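Local coordinates for vanadium-dependent bromoperoxidase (Corallina officinalis, PDB 1QHB), which catalyses the bromination of organic substrates with bromide and hydrogen peroxide, as a dodecamer whose subunits each bind one vanadate and one calcium ion, at residues Thr293-Val297 against Asp458-Gly462; Ser445-Asn449 against Lys463-Pro468. All coordinates share one frame. Residue numbers count along the deposited sequence, not the author numbering.

Contact 1. Residues Thr293-Val297 against Asp458-Gly462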
loop_
_atom_site.group_PDB
_atom_site.type_symbol
_atom_site.label_atom_id
_atom_site.label_comp_id
_atom_site.label_asym_id
_atom_site.label_seq_id
_atom_site.Cartn_x
_atom_site.Cartn_y
_atom_site.Cartn_z
ATOM N N THR A 293 -37.171 -48.717 -22.843
ATOM C CA THR A 293 -36.889 -49.521 -24.017
ATOM C C THR A 293 -37.964 -49.262 -25.064
ATOM O O THR A 293 -37.868 -49.785 -26.175
ATOM C CB THR A 293 -36.903 -51.023 -23.676
ATOM O OG1 THR A 293 -38.162 -51.372 -23.053
ATOM C CG2 THR A 293 -35.795 -51.325 -22.675
ATOM N N ASP A 294 -38.930 -48.429 -24.763
ATOM C CA ASP A 294 -39.956 -48.047 -25.701
ATOM C C ASP A 294 -39.729 -46.574 -26.089
ATOM O O ASP A 294 -39.581 -45.705 -25.210
ATOM C CB ASP A 294 -41.320 -48.230 -25.027
ATOM C CG ASP A 294 -42.385 -47.586 -25.874
ATOM O OD1 ASP A 294 -42.757 -48.157 -26.915
ATOM O OD2 ASP A 294 -42.845 -46.491 -25.533
ATOM N N LEU A 295 -39.805 -46.296 -27.400
ATOM C CA LEU A 295 -39.619 -44.963 -27.917
ATOM C C LEU A 295 -40.477 -43.895 -27.300
ATOM O O LEU A 295 -39.924 -42.825 -26.913
ATOM C CB LEU A 295 -39.863 -44.937 -29.434
ATOM C CG LEU A 295 -39.471 -43.582 -30.074
ATOM C CD1 LEU A 295 -37.983 -43.362 -29.838
ATOM C CD2 LEU A 295 -39.846 -43.553 -31.550
ATOM N N LYS A 296 -41.799 -44.123 -27.174
ATOM C CA LYS A 296 -42.583 -43.015 -26.568
ATOM C C LYS A 296 -42.274 -42.746 -25.126
ATOM O O LYS A 296 -42.313 -41.565 -24.728
ATOM C CB LYS A 296 -44.074 -43.293 -26.762
ATOM C CG LYS A 296 -44.417 -43.298 -28.258
ATOM C CD LYS A 296 -45.895 -43.708 -28.369
ATOM C CE LYS A 296 -46.353 -43.542 -29.816
ATOM N NZ LYS A 296 -47.838 -43.383 -29.838
ATOM N N VAL A 297 -42.009 -43.791 -24.324
ATOM C CA VAL A 297 -41.659 -43.564 -22.896
ATOM C C VAL A 297 -40.292 -42.893 -22.841
ATOM O O VAL A 297 -40.068 -41.942 -22.096
ATOM C CB VAL A 297 -41.586 -44.904 -22.167
ATOM C CG1 VAL A 297 -41.058 -44.772 -20.769
ATOM C CG2 VAL A 297 -42.941 -45.620 -22.198
ATOM N N ASP A 458 -46.148 -51.769 -23.750
ATOM C CA ASP A 458 -45.807 -50.475 -24.318
ATOM C C ASP A 458 -45.611 -50.636 -25.815
ATOM O O ASP A 458 -44.849 -51.482 -26.279
ATOM C CB ASP A 458 -44.540 -49.871 -23.717
ATOM C CG ASP A 458 -44.787 -49.269 -22.355
ATOM O OD1 ASP A 458 -45.945 -48.862 -22.111
ATOM O OD2 ASP A 458 -43.837 -49.213 -21.540
ATOM N N VAL A 459 -46.373 -49.874 -26.598
ATOM C CA VAL A 459 -46.271 -49.997 -28.053
ATOM C C VAL A 459 -45.867 -48.678 -28.710
ATOM O O VAL A 459 -46.342 -47.586 -28.416
ATOM C CB VAL A 459 -47.549 -50.503 -28.744
ATOM C CG1 VAL A 459 -47.203 -50.912 -30.171
ATOM C CG2 VAL A 459 -48.201 -51.672 -28.024
ATOM N N SER A 460 -44.909 -48.814 -29.627
ATOM C CA SER A 460 -44.382 -47.720 -30.429
ATOM C C SER A 460 -43.984 -48.290 -31.795
ATOM O O SER A 460 -43.595 -49.457 -31.885
ATOM C CB SER A 460 -43.138 -47.075 -29.810
ATOM O OG SER A 460 -43.466 -46.569 -28.531
ATOM N N PRO A 461 -44.093 -47.484 -32.842
ATOM C CA PRO A 461 -43.746 -47.923 -34.175
ATOM C C PRO A 461 -42.260 -48.263 -34.279
ATOM O O PRO A 461 -41.405 -47.630 -33.660
ATOM C CB PRO A 461 -44.077 -46.741 -35.071
ATOM C CG PRO A 461 -44.789 -45.738 -34.241
ATOM C CD PRO A 461 -44.555 -46.075 -32.798
ATOM N N GLY A 462 -41.919 -49.260 -35.080
ATOM C CA GLY A 462 -40.581 -49.723 -35.328
ATOM C C GLY A 462 -40.013 -50.654 -34.272
ATOM O O GLY A 462 -40.596 -50.999 -33.253
HETATM O O HOH W 1 -42.404 -50.344 -28.423
HETATM O O HOH W 2 -45.210 -46.379 -26.271
#
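Asp-294 is the N-cap of helix 295-302, and its side chain holds this contact together. With chi1 in the t well its carboxylate folds back over the first helical turn, where OD2 accepts from the backbone N of Val-297 at 3.1 Å, the classical capping bond. The other oxygen faces the extended loop 458-462: Ser-460 OG donates to Asp-294 OD1 over a very short 2.4 Å. Ser-460 is an m rotamer, and its hydroxyl is used twice, since the backbone N of Lys-296 donates to the same OG at 3.3 Å and nearly straight. The loop serine thus supplies an acceptor to the helix start alongside the cap residue. Two waters fill the gap between carboxylate and loop backbone. Water 2 donates to Asp-294 OD2 (2.5 Å) and Val-459 O (2.7 Å); water 1 donates to Asp-294 OD1 (2.7 Å) and, weakly, to Asp-458 O (3.4 Å). Carbon contacts flank this network. Leu-295 CB meets Ser-460 CB at 3.9 Å, while the extended Lys-296 chain runs along the loop, its CD 3.9 Å from Val-459 O and its CE 4.3 Å from Pro-461 CD. Asp-458 is an m rotamer whose CB packs on Asp-294 CG (3.8 Å) and whose OD2 lies 3.8 Å from Val-297 CG2. Helix 439-456 adjoins the site, with Thr-293 OG1 hydrogen-bonded to Asn-453 OD1. Away from the annotated sites, the contact joins a capped helix start to a surface loop; its chemistry implies an attachment that is chiefly polar, with one carboxylate capping the helix and holding the loop, partly through water.

Contact 2. Residues Ser445-Asn449 against Lys463-Pro468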
loop_
_atom_site.group_PDB
_atom_site.type_symbol
_atom_site.label_atom_id
_atom_site.label_comp_id
_atom_site.label_asym_id
_atom_site.label_seq_id
_atom_site.Cartn_x
_atom_site.Cartn_y
_atom_site.Cartn_z
ATOM N N SER A 445 -30.052 -56.447 -28.963
ATOM C CA SER A 445 -30.754 -55.472 -28.112
ATOM C C SER A 445 -32.157 -55.272 -28.590
ATOM O O SER A 445 -33.089 -55.189 -27.762
ATOM C CB SER A 445 -29.853 -54.223 -28.120
ATOM O OG SER A 445 -30.577 -53.021 -28.108
ATOM N N ALA A 446 -32.426 -55.192 -29.908
ATOM C CA ALA A 446 -33.821 -55.068 -30.378
ATOM C C ALA A 446 -34.655 -56.235 -29.876
ATOM O O ALA A 446 -35.798 -56.100 -29.463
ATOM C CB ALA A 446 -33.879 -55.087 -31.914
ATOM N N SER A 447 -34.064 -57.427 -29.832
ATOM C CA SER A 447 -34.768 -58.638 -29.401
ATOM C C SER A 447 -34.993 -58.569 -27.913
ATOM O O SER A 447 -36.107 -58.763 -27.440
ATOM C CB SER A 447 -33.956 -59.839 -29.877
ATOM O OG SER A 447 -34.301 -61.020 -29.163
ATOM N N SER A 448 -33.986 -58.113 -27.148
ATOM C CA SER A 448 -34.232 -57.965 -25.696
ATOM C C SER A 448 -35.273 -56.879 -25.454
ATOM O O SER A 448 -36.098 -57.084 -24.581
ATOM C CB SER A 448 -32.908 -57.681 -24.981
ATOM O OG SER A 448 -33.122 -57.354 -23.604
ATOM N N ASN A 449 -35.243 -55.746 -26.161
ATOM C CA ASN A 449 -36.210 -54.678 -25.941
ATOM C C ASN A 449 -37.629 -55.078 -26.347
ATOM O O ASN A 449 -38.616 -54.638 -25.725
ATOM C CB ASN A 449 -35.772 -53.444 -26.729
ATOM C CG ASN A 449 -34.543 -52.762 -26.137
ATOM O OD1 ASN A 449 -34.107 -53.118 -25.046
ATOM N ND2 ASN A 449 -33.915 -51.781 -26.758
ATOM N N LYS A 463 -38.800 -51.109 -34.566
ATOM C CA LYS A 463 -38.020 -51.920 -33.636
ATOM C C LYS A 463 -37.438 -50.907 -32.632
ATOM O O LYS A 463 -37.486 -49.687 -32.895
ATOM C CB LYS A 463 -36.905 -52.676 -34.331
ATOM C CG LYS A 463 -37.358 -53.762 -35.286
ATOM C CD LYS A 463 -36.280 -54.814 -35.476
ATOM C CE LYS A 463 -35.478 -54.569 -36.733
ATOM N NZ LYS A 463 -34.417 -55.610 -36.864
ATOM N N SER A 464 -36.939 -51.392 -31.495
ATOM C CA SER A 464 -36.367 -50.438 -30.557
ATOM C C SER A 464 -34.886 -50.744 -30.395
ATOM O O SER A 464 -34.589 -51.869 -29.966
ATOM C CB SER A 464 -37.046 -50.502 -29.189
ATOM O OG SER A 464 -36.146 -49.884 -28.271
ATOM N N PHE A 465 -34.009 -49.800 -30.811
ATOM C CA PHE A 465 -32.589 -50.072 -30.585
ATOM C C PHE A 465 -32.090 -49.230 -29.404
ATOM O O PHE A 465 -30.891 -49.048 -29.244
ATOM C CB PHE A 465 -31.759 -49.826 -31.848
ATOM C CG PHE A 465 -32.306 -50.640 -33.013
ATOM C CD1 PHE A 465 -31.929 -51.964 -33.193
ATOM C CD2 PHE A 465 -33.179 -50.063 -33.917
ATOM C CE1 PHE A 465 -32.430 -52.692 -34.254
ATOM C CE2 PHE A 465 -33.679 -50.801 -34.985
ATOM C CZ PHE A 465 -33.332 -52.129 -35.147
ATOM N N LEU A 466 -32.977 -48.677 -28.567
ATOM C CA LEU A 466 -32.627 -47.891 -27.431
ATOM C C LEU A 466 -31.752 -48.642 -26.424
ATOM O O LEU A 466 -31.789 -49.873 -26.309
ATOM C CB LEU A 466 -33.911 -47.455 -26.732
ATOM C CG LEU A 466 -34.826 -46.618 -27.649
ATOM C CD1 LEU A 466 -36.203 -46.623 -26.998
ATOM C CD2 LEU A 466 -34.268 -45.233 -27.891
ATOM N N LEU A 467 -30.951 -47.865 -25.674
ATOM C CA LEU A 467 -30.108 -48.502 -24.647
ATOM C C LEU A 467 -30.998 -48.743 -23.437
ATOM O O LEU A 467 -31.591 -47.822 -22.859
ATOM C CB LEU A 467 -28.947 -47.530 -24.342
ATOM C CG LEU A 467 -28.064 -47.899 -23.143
ATOM C CD1 LEU A 467 -27.130 -49.035 -23.461
ATOM C CD2 LEU A 467 -27.171 -46.718 -22.741
ATOM N N PRO A 468 -31.145 -49.982 -22.993
ATOM C CA PRO A 468 -31.956 -50.319 -21.841
ATOM C C PRO A 468 -31.387 -49.627 -20.615
ATOM O O PRO A 468 -30.199 -49.754 -20.345
ATOM C CB PRO A 468 -31.948 -51.839 -21.780
ATOM C CG PRO A 468 -31.469 -52.317 -23.128
ATOM C CD PRO A 468 -30.524 -51.212 -23.590
HETATM O O HOH W 3 -37.173 -54.221 -30.650
#
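Segment 445-449 is a turn of helix 439-456, closed by the bond from Asn-449 N to Ser-445 O (2.7 Å); away from the annotated sites, the loop after this helix doubles back over it as segment 463-468, closest at Ala-446 and Phe-465 (CA atoms 5.1 Å apart). Ala-446 CA makes a CA-H...O contact with Ser-464 O at 3.3 Å, and water 3 bridges Ala-446 O (2.6 Å) and Ser-464 N (3.0 Å). Asn-449 ND2 donates to Leu-466 O (2.9 Å) and Ser-464 O (3.3 Å), and weakly to Ser-464 OG (3.3 Å), a hydroxyl whose main partner is Thr-293 O, to which it is hydrogen-bonded. Ala-446 CB touches Phe-465 CE1 (3.6 Å). From Phe-465 on the loop is buried, with helix 407-422 against Phe-465 and Leu-466, and helix 153-167 alongside (Tyr-163 OH hydrogen-bonded to Phe-465 O). The irregular return is thus held by side-chain-to-backbone bonds from the helix, and small Ala-446 is consistent with the loop backbone's close approach.

From the N terminus, the chain first lays down 293-297 at the start of helix 295-302, then 445-449 within helix 439-456, then 458-462 and 463-468 in the single loop that follows. Contact 1 closes a long, mostly helical loop of 160 residues; contact 2 closes a short return of 13. Because 445-449 lies between the segments of contact 1 and 463-468 beyond them, the two cross. Their second segments are consecutive, and their centres lie 10 Å apart. They touch directly: Thr-293 O is probably hydrogen-bonded to Ser-464 OG (2.7 Å), and Leu-466 CD1 packs 3.6 Å from Leu-295 N. Together they join the start of helix 295-302 and helix 439-456 through one continuous loop.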